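Long-range contacts in ZYRO0G01672p (PDB 4U8T), which probably acts as a reader of N6-methyladenosine in mRNA through its YTH domain, the part crystallised here with a methylated RNA: residues 92-97 and 110-114; 118-122 and 159-163. All blocks are in the same frame, centred on the assembly; numbering follows the deposited sequence.

Interaction 1 (92-97 and 110-114); sequences NLREDL and HAFKV
This contact is the frayed end of an antiparallel strand pair in the YTH domain, where strand 82-94 runs out into a loop and the chain comes back at the start of strand 111-123. The short axes of 92-94 and 111-114 approach to 4.7 Å with 127° between their N-to-C directions, so the strands splay from true antiparallel. One backbone hydrogen bond spans the segments, Arg94 N to Ala111 O (3.0 Å, 166°), in an antiparallel hydrogen-bonded pair whose CA atoms are 5.9 Å apart; beside it the CA atoms of Leu93 and Phe112 lie 4.4 Å apart and their side chains diverge. The backbone is extended from Asn92 to Arg94, after which psi changes to -12° at Glu95 and 26° at Asp96 as the chain turns; His110 to Val114 are extended throughout. His110 (chi1 m) brings CB to 3.9 Å from Leu93 CG and 3.7 Å from Arg94 O. Leu93 (chi1 t, chi2 p) brings CD1 to 3.6 Å from CD2 of Phe112, at the edge of that ring; Phe112, chi1 p, carries its ring away against Leu58 of helix 52-63. After the turn, Leu97 (m, t) points back, its CD1 3.8 Å from Ala111 O and its CD2 3.9 Å from Lys113 CE. Arg94 and Lys113, both m at chi1, converge from separate starting points, so that Arg94 NH1 ends 3.1 Å from Lys113 NZ. Both are donors of like charge, an electrostatic cost; between these segments the backbone bond and apolar contacts are the favourable terms, and Lys113 is also held by Ser90 and Ser91.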
ATOM      1  N   ASN A  92      -3.594 -14.033   3.112  1.00 28.72           N
ATOM      2  CA  ASN A  92      -4.784 -13.825   2.332  1.00 23.09           C
ATOM      3  C   ASN A  92      -5.825 -13.282   3.289  1.00 23.24           C
ATOM      4  O   ASN A  92      -5.559 -13.114   4.458  1.00 24.66           O
ATOM      5  CB  ASN A  92      -5.233 -15.114   1.665  1.00 25.00           C
ATOM      6  CG  ASN A  92      -6.035 -14.878   0.402  1.00 28.74           C
ATOM      7  OD1 ASN A  92      -6.757 -13.899   0.283  1.00 25.42           O
ATOM      8  ND2 ASN A  92      -5.925 -15.791  -0.535  1.00 28.61           N
ATOM      9  N   LEU A  93      -7.012 -13.004   2.793  1.00 28.19           N
ATOM     10  CA  LEU A  93      -8.072 -12.475   3.623  1.00 27.90           C
ATOM     11  C   LEU A  93      -8.466 -13.546   4.661  1.00 30.70           C
ATOM     12  O   LEU A  93      -8.433 -14.736   4.385  1.00 36.05           O
ATOM     13  CB  LEU A  93      -9.229 -12.030   2.722  1.00 25.85           C
ATOM     14  CG  LEU A  93     -10.242 -10.927   3.015  1.00 24.13           C
ATOM     15  CD1 LEU A  93      -9.593  -9.625   3.224  1.00 28.91           C
ATOM     16  CD2 LEU A  93     -11.167 -10.789   1.846  1.00 24.47           C
ATOM     17  N   ARG A  94      -8.752 -13.124   5.882  1.00 33.49           N
ATOM     18  CA  ARG A  94      -9.138 -14.032   6.956  1.00 38.03           C
ATOM     19  C   ARG A  94     -10.378 -13.504   7.639  1.00 46.15           C
ATOM     20  O   ARG A  94     -10.844 -12.420   7.308  1.00 42.91           O
ATOM     21  CB  ARG A  94      -8.031 -14.202   7.991  1.00 38.24           C
ATOM     22  CG  ARG A  94      -6.761 -14.824   7.494  1.00 38.79           C
ATOM     23  CD  ARG A  94      -5.891 -15.191   8.667  1.00 44.37           C
ATOM     24  NE  ARG A  94      -4.622 -15.779   8.253  1.00 55.41           N
ATOM     25  CZ  ARG A  94      -3.606 -16.018   9.079  1.00 62.37           C
ATOM     26  NH1 ARG A  94      -3.707 -15.712  10.370  1.00 59.72           N
ATOM     27  NH2 ARG A  94      -2.487 -16.564   8.617  1.00 56.64           N
ATOM     28  N   GLU A  95     -10.962 -14.280   8.546  1.00 53.65           N
ATOM     29  CA  GLU A  95     -12.153 -13.794   9.238  1.00 56.20           C
ATOM     30  C   GLU A  95     -11.867 -13.671  10.721  1.00 50.72           C
ATOM     31  O   GLU A  95     -12.614 -13.029  11.447  1.00 42.54           O
ATOM     32  CB  GLU A  95     -13.375 -14.681   9.017  1.00 48.68           C
ATOM     33  CG  GLU A  95     -14.635 -13.899   9.343  1.00 57.63           C
ATOM     34  CD  GLU A  95     -15.902 -14.691   9.230  1.00 58.94           C
ATOM     35  OE1 GLU A  95     -15.970 -15.783   9.821  1.00 63.42           O
ATOM     36  OE2 GLU A  95     -16.831 -14.215   8.549  1.00 62.20           O
ATOM     37  N   ASP A  96     -10.742 -14.234  11.147  1.00 47.95           N
ATOM     38  CA  ASP A  96     -10.445 -14.359  12.561  1.00 49.92           C
ATOM     39  C   ASP A  96      -9.534 -13.253  13.066  1.00 53.51           C
ATOM     40  O   ASP A  96      -8.838 -13.428  14.056  1.00 55.06           O
ATOM     41  CB  ASP A  96      -9.746 -15.692  12.832  1.00 55.25           C
ATOM     42  CG  ASP A  96      -8.383 -15.789  12.130  1.00 58.55           C
ATOM     43  OD1 ASP A  96      -8.123 -14.981  11.227  1.00 56.27           O
ATOM     44  OD2 ASP A  96      -7.544 -16.630  12.498  1.00 68.90           O
ATOM     45  N   LEU A  97      -9.553 -12.105  12.402  1.00 52.90           N
ATOM     46  CA  LEU A  97      -8.728 -10.985  12.815  1.00 46.78           C
ATOM     47  C   LEU A  97      -9.570  -9.865  13.380  1.00 47.83           C
ATOM     48  O   LEU A  97     -10.759  -9.773  13.100  1.00 48.71           O
ATOM     49  CB  LEU A  97      -7.893 -10.472  11.654  1.00 44.31           C
ATOM     50  CG  LEU A  97      -6.894 -11.458  11.079  1.00 40.10           C
ATOM     51  CD1 LEU A  97      -6.315 -10.860   9.846  1.00 34.99           C
ATOM     52  CD2 LEU A  97      -5.814 -11.689  12.089  1.00 45.94           C
ATOM     53  N   HIS A 110     -13.777  -7.966   6.912  1.00 36.63           N
ATOM     54  CA  HIS A 110     -12.675  -8.898   6.771  1.00 35.70           C
ATOM     55  C   HIS A 110     -11.394  -8.130   6.615  1.00 31.13           C
ATOM     56  O   HIS A 110     -11.425  -6.974   6.268  1.00 37.98           O
ATOM     57  CB  HIS A 110     -12.912  -9.819   5.587  1.00 33.16           C
ATOM     58  CG  HIS A 110     -14.297 -10.374   5.535  1.00 38.13           C
ATOM     59  ND1 HIS A 110     -14.813 -11.175   6.527  1.00 45.84           N
ATOM     60  CD2 HIS A 110     -15.281 -10.224   4.624  1.00 40.27           C
ATOM     61  CE1 HIS A 110     -16.055 -11.503   6.224  1.00 42.95           C
ATOM     62  NE2 HIS A 110     -16.362 -10.937   5.074  1.00 41.45           N
ATOM     63  N   ALA A 111     -10.264  -8.769   6.844  1.00 24.11           N
ATOM     64  CA  ALA A 111      -8.998  -8.097   6.674  1.00 21.73           C
ATOM     65  C   ALA A 111      -7.936  -9.099   6.425  1.00 20.69           C
ATOM     66  O   ALA A 111      -8.141 -10.261   6.625  1.00 25.79           O
ATOM     67  CB  ALA A 111      -8.655  -7.278   7.891  1.00 24.55           C
ATOM     68  N   PHE A 112      -6.764  -8.634   6.042  1.00 24.39           N
ATOM     69  CA  PHE A 112      -5.642  -9.527   5.862  1.00 24.32           C
ATOM     70  C   PHE A 112      -4.425  -8.970   6.564  1.00 23.02           C
ATOM     71  O   PHE A 112      -4.364  -7.799   6.832  1.00 23.92           O
ATOM     72  CB  PHE A 112      -5.353  -9.735   4.376  1.00 25.86           C
ATOM     73  CG  PHE A 112      -5.303  -8.468   3.573  1.00 23.90           C
ATOM     74  CD1 PHE A 112      -4.139  -7.731   3.502  1.00 21.58           C
ATOM     75  CD2 PHE A 112      -6.410  -8.029   2.874  1.00 21.94           C
ATOM     76  CE1 PHE A 112      -4.084  -6.594   2.775  1.00 21.33           C
ATOM     77  CE2 PHE A 112      -6.362  -6.883   2.141  1.00 21.77           C
ATOM     78  CZ  PHE A 112      -5.196  -6.168   2.088  1.00 25.60           C
ATOM     79  N   LYS A 113      -3.450  -9.817   6.839  1.00 23.86           N
ATOM     80  CA  LYS A 113      -2.248  -9.384   7.523  1.00 21.82           C
ATOM     81  C   LYS A 113      -1.344  -8.641   6.596  1.00 20.69           C
ATOM     82  O   LYS A 113      -1.204  -8.990   5.432  1.00 24.06           O
ATOM     83  CB  LYS A 113      -1.500 -10.573   8.134  1.00 24.42           C
ATOM     84  CG  LYS A 113      -2.230 -11.196   9.287  1.00 26.42           C
ATOM     85  CD  LYS A 113      -1.510 -12.364   9.873  1.00 32.97           C
ATOM     86  CE  LYS A 113      -2.227 -12.787  11.149  1.00 50.71           C
ATOM     87  NZ  LYS A 113      -1.633 -13.958  11.852  1.00 57.85           N
ATOM     88  N   VAL A 114      -0.714  -7.611   7.133  1.00 24.14           N
ATOM     89  CA  VAL A 114       0.269  -6.830   6.395  1.00 22.89           C
ATOM     90  C   VAL A 114       1.530  -6.669   7.215  1.00 23.34           C
ATOM     91  O   VAL A 114       1.506  -6.704   8.426  1.00 27.45           O
ATOM     92  CB  VAL A 114      -0.256  -5.413   5.998  1.00 18.89           C
ATOM     93  CG1 VAL A 114      -1.346  -5.502   4.980  1.00 18.78           C
ATOM     94  CG2 VAL A 114      -0.715  -4.648   7.193  1.00 19.34           C
TER

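Interaction 2 (118-122 and 159-163); sequences VVRDV and KLFKY
Phe161, in the last turn of helix 151-161, lays its ring against strand 118-122, and Arg120 reaches from that strand to carbonyls at and just beyond the helix end. The strand is extended throughout, and Val118, Arg120 and Val122 direct their CA-CB bonds toward the helix while Val119 and Asp121 direct theirs away. The nearest CA atoms are those of Val122 and Phe161, 6.7 Å apart. With chi1 -90° and chi2 -76°, Phe161 meets Val122 (chi1 t) over one ring face: Val122 CG2 lies 3.9 Å from the ring centroid and 23° off its normal, a CH-pi contact. Val118, also t, places CG1 3.8 Å from Phe161 CD1. This is helix-on-sheet packing within the YTH domain, a PUA-like fold, and Phe83 and Val86 of the adjacent strand 82-94 also touch the Phe161 side chain. The helical angles persist through Phe161 and are lost at Lys162 (-102°/29°), whose N still bonds Lys159 O at 3.2 Å. Arg120 is stretched along its whole length, chi1 152° and chi2 to chi4 all near t, bringing CD to 3.2 Å from Phe161 O. Its NH2 makes two weak hydrogen bonds, to Tyr163 O (2.6 Å, 129°) and to Phe161 O (3.5 Å, 138°), while NE bonds the backbone Asp121 O within its own strand at 3.3 Å. Tyr163, chi1 t, turns its ring away from the strand.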
ATOM      1  N   VAL A 118       8.084   0.507   4.923  1.00 20.18           N
ATOM      2  CA  VAL A 118       8.449   1.900   4.799  1.00 20.34           C
ATOM      3  C   VAL A 118       7.376   2.744   5.439  1.00 22.25           C
ATOM      4  O   VAL A 118       6.209   2.532   5.204  1.00 19.60           O
ATOM      5  CB  VAL A 118       8.589   2.330   3.339  1.00 21.39           C
ATOM      6  CG1 VAL A 118       9.118   3.724   3.257  1.00 20.24           C
ATOM      7  CG2 VAL A 118       9.491   1.400   2.604  1.00 25.78           C
ATOM      8  N   VAL A 119       7.774   3.684   6.272  1.00 20.93           N
ATOM      9  CA  VAL A 119       6.860   4.697   6.739  1.00 18.81           C
ATOM     10  C   VAL A 119       7.507   6.025   6.450  1.00 20.73           C
ATOM     11  O   VAL A 119       8.437   6.418   7.125  1.00 26.15           O
ATOM     12  CB  VAL A 119       6.550   4.569   8.252  1.00 20.19           C
ATOM     13  CG1 VAL A 119       5.701   5.711   8.720  1.00 21.09           C
ATOM     14  CG2 VAL A 119       5.863   3.276   8.564  1.00 15.69           C
ATOM     15  N   ARG A 120       7.023   6.719   5.444  1.00 17.91           N
ATOM     16  CA  ARG A 120       7.633   7.967   5.043  1.00 16.41           C
ATOM     17  C   ARG A 120       6.781   8.692   4.037  1.00 19.31           C
ATOM     18  O   ARG A 120       6.212   8.078   3.171  1.00 19.81           O
ATOM     19  CB  ARG A 120       9.009   7.736   4.445  1.00 24.02           C
ATOM     20  CG  ARG A 120       9.358   8.822   3.455  1.00 28.48           C
ATOM     21  CD  ARG A 120      10.590   8.617   2.688  1.00 26.85           C
ATOM     22  NE  ARG A 120      10.910   9.874   2.060  1.00 29.61           N
ATOM     23  CZ  ARG A 120      12.073  10.147   1.497  1.00 42.87           C
ATOM     24  NH1 ARG A 120      12.277  11.334   0.955  1.00 51.35           N
ATOM     25  NH2 ARG A 120      13.034   9.243   1.492  1.00 42.15           N
ATOM     26  N   ASP A 121       6.699  10.009   4.156  1.00 22.56           N
ATOM     27  CA  ASP A 121       5.973  10.808   3.183  1.00 20.68           C
ATOM     28  C   ASP A 121       6.750  10.991   1.900  1.00 21.59           C
ATOM     29  O   ASP A 121       7.935  11.269   1.925  1.00 26.67           O
ATOM     30  CB  ASP A 121       5.632  12.172   3.756  1.00 21.06           C
ATOM     31  CG  ASP A 121       4.555  12.111   4.790  1.00 20.95           C
ATOM     32  OD1 ASP A 121       4.168  11.013   5.180  1.00 20.09           O
ATOM     33  OD2 ASP A 121       4.071  13.168   5.211  1.00 26.17           O
ATOM     34  N   VAL A 122       6.051  10.862   0.783  1.00 19.54           N
ATOM     35  CA  VAL A 122       6.571  11.183  -0.527  1.00 20.37           C
ATOM     36  C   VAL A 122       5.539  12.020  -1.216  1.00 24.37           C
ATOM     37  O   VAL A 122       4.423  11.599  -1.332  1.00 24.34           O
ATOM     38  CB  VAL A 122       6.855   9.945  -1.383  1.00 20.57           C
ATOM     39  CG1 VAL A 122       7.208  10.348  -2.794  1.00 14.61           C
ATOM     40  CG2 VAL A 122       7.937   9.146  -0.793  1.00 22.81           C
ATOM     41  N   LYS A 159      12.314   3.396  -5.166  1.00 34.78           N
ATOM     42  CA  LYS A 159      13.556   4.125  -5.027  1.00 36.73           C
ATOM     43  C   LYS A 159      13.301   5.430  -4.308  1.00 35.67           C
ATOM     44  O   LYS A 159      14.047   5.786  -3.414  1.00 36.92           O
ATOM     45  CB  LYS A 159      14.219   4.378  -6.392  1.00 43.96           C
ATOM     46  CG  LYS A 159      15.016   3.193  -6.952  1.00 50.05           C
ATOM     47  CD  LYS A 159      15.003   3.179  -8.497  1.00 57.90           C
ATOM     48  CE  LYS A 159      15.621   1.897  -9.074  1.00 62.62           C
ATOM     49  NZ  LYS A 159      15.282   1.698 -10.513  1.00 66.52           N
ATOM     50  N   LEU A 160      12.250   6.141  -4.696  1.00 34.47           N
ATOM     51  CA  LEU A 160      11.905   7.395  -4.046  1.00 34.21           C
ATOM     52  C   LEU A 160      11.542   7.239  -2.569  1.00 34.68           C
ATOM     53  O   LEU A 160      11.803   8.116  -1.761  1.00 33.25           O
ATOM     54  CB  LEU A 160      10.764   8.059  -4.784  1.00 31.10           C
ATOM     55  CG  LEU A 160      11.217   8.739  -6.071  1.00 32.88           C
ATOM     56  CD1 LEU A 160      10.162   9.686  -6.565  1.00 29.00           C
ATOM     57  CD2 LEU A 160      12.501   9.459  -5.847  1.00 40.47           C
ATOM     58  N   PHE A 161      10.971   6.105  -2.200  1.00 37.38           N
ATOM     59  CA  PHE A 161      10.641   5.895  -0.802  1.00 35.49           C
ATOM     60  C   PHE A 161      11.864   5.674   0.076  1.00 39.42           C
ATOM     61  O   PHE A 161      11.819   5.969   1.262  1.00 42.78           O
ATOM     62  CB  PHE A 161       9.707   4.699  -0.642  1.00 33.43           C
ATOM     63  CG  PHE A 161       8.261   5.052  -0.714  1.00 29.89           C
ATOM     64  CD1 PHE A 161       7.641   5.660   0.346  1.00 26.15           C
ATOM     65  CD2 PHE A 161       7.515   4.731  -1.804  1.00 30.83           C
ATOM     66  CE1 PHE A 161       6.333   5.976   0.299  1.00 25.90           C
ATOM     67  CE2 PHE A 161       6.196   5.039  -1.849  1.00 29.94           C
ATOM     68  CZ  PHE A 161       5.604   5.664  -0.796  1.00 27.73           C
ATOM     69  N   LYS A 162      12.961   5.203  -0.514  1.00 40.17           N
ATOM     70  CA  LYS A 162      14.168   4.873   0.239  1.00 37.13           C
ATOM     71  C   LYS A 162      15.234   5.917   0.126  1.00 41.39           C
ATOM     72  O   LYS A 162      16.394   5.593   0.307  1.00 49.15           O
ATOM     73  CB  LYS A 162      14.808   3.574  -0.265  1.00 42.91           C
ATOM     74  CG  LYS A 162      14.088   2.273  -0.078  1.00 44.17           C
ATOM     75  CD  LYS A 162      14.911   1.122  -0.704  1.00 47.28           C
ATOM     76  CE  LYS A 162      14.917   1.162  -2.254  1.00 50.37           C
ATOM     77  NZ  LYS A 162      15.000  -0.181  -2.944  1.00 50.84           N
ATOM     78  N   TYR A 163      14.874   7.171  -0.072  1.00 41.93           N
ATOM     79  CA  TYR A 163      15.882   8.134  -0.469  1.00 45.31           C
ATOM     80  C   TYR A 163      16.131   9.203   0.577  1.00 53.86           C
ATOM     81  O   TYR A 163      15.587   9.138   1.669  1.00 58.53           O
ATOM     82  CB  TYR A 163      15.437   8.801  -1.757  1.00 49.37           C
ATOM     83  CG  TYR A 163      16.447   9.741  -2.339  1.00 62.27           C
ATOM     84  CD1 TYR A 163      17.724   9.293  -2.634  1.00 65.14           C
ATOM     85  CD2 TYR A 163      16.144  11.071  -2.590  1.00 65.75           C
ATOM     86  CE1 TYR A 163      18.667  10.131  -3.182  1.00 67.30           C
ATOM     87  CE2 TYR A 163      17.093  11.926  -3.136  1.00 64.94           C
ATOM     88  CZ  TYR A 163      18.354  11.441  -3.426  1.00 66.78           C
ATOM     89  OH  TYR A 163      19.322  12.249  -3.972  1.00 69.22           O
TER

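How the interactions relate
From the N terminus, strand 82-94 leads first into interaction 1, which closes the loop between 92-97 and 110-114, a connection with no helix or strand among the modelled residues of the 12 between them. Strand 111-123 then carries the chain across to interaction 2, which closes a longer excursion of 36 residues through the small hairpin 131-132/138-139, strand 148-149 and most of helix 151-161. The two closures are in series, neither nesting nor crossing, and their centres lie 26 Å apart on opposite sides of the chain's centre. Strand 111-123 is their common element: near its start it pairs with its sheet neighbour 82-94, and near its end it receives the C-terminal turn of helix 151-161.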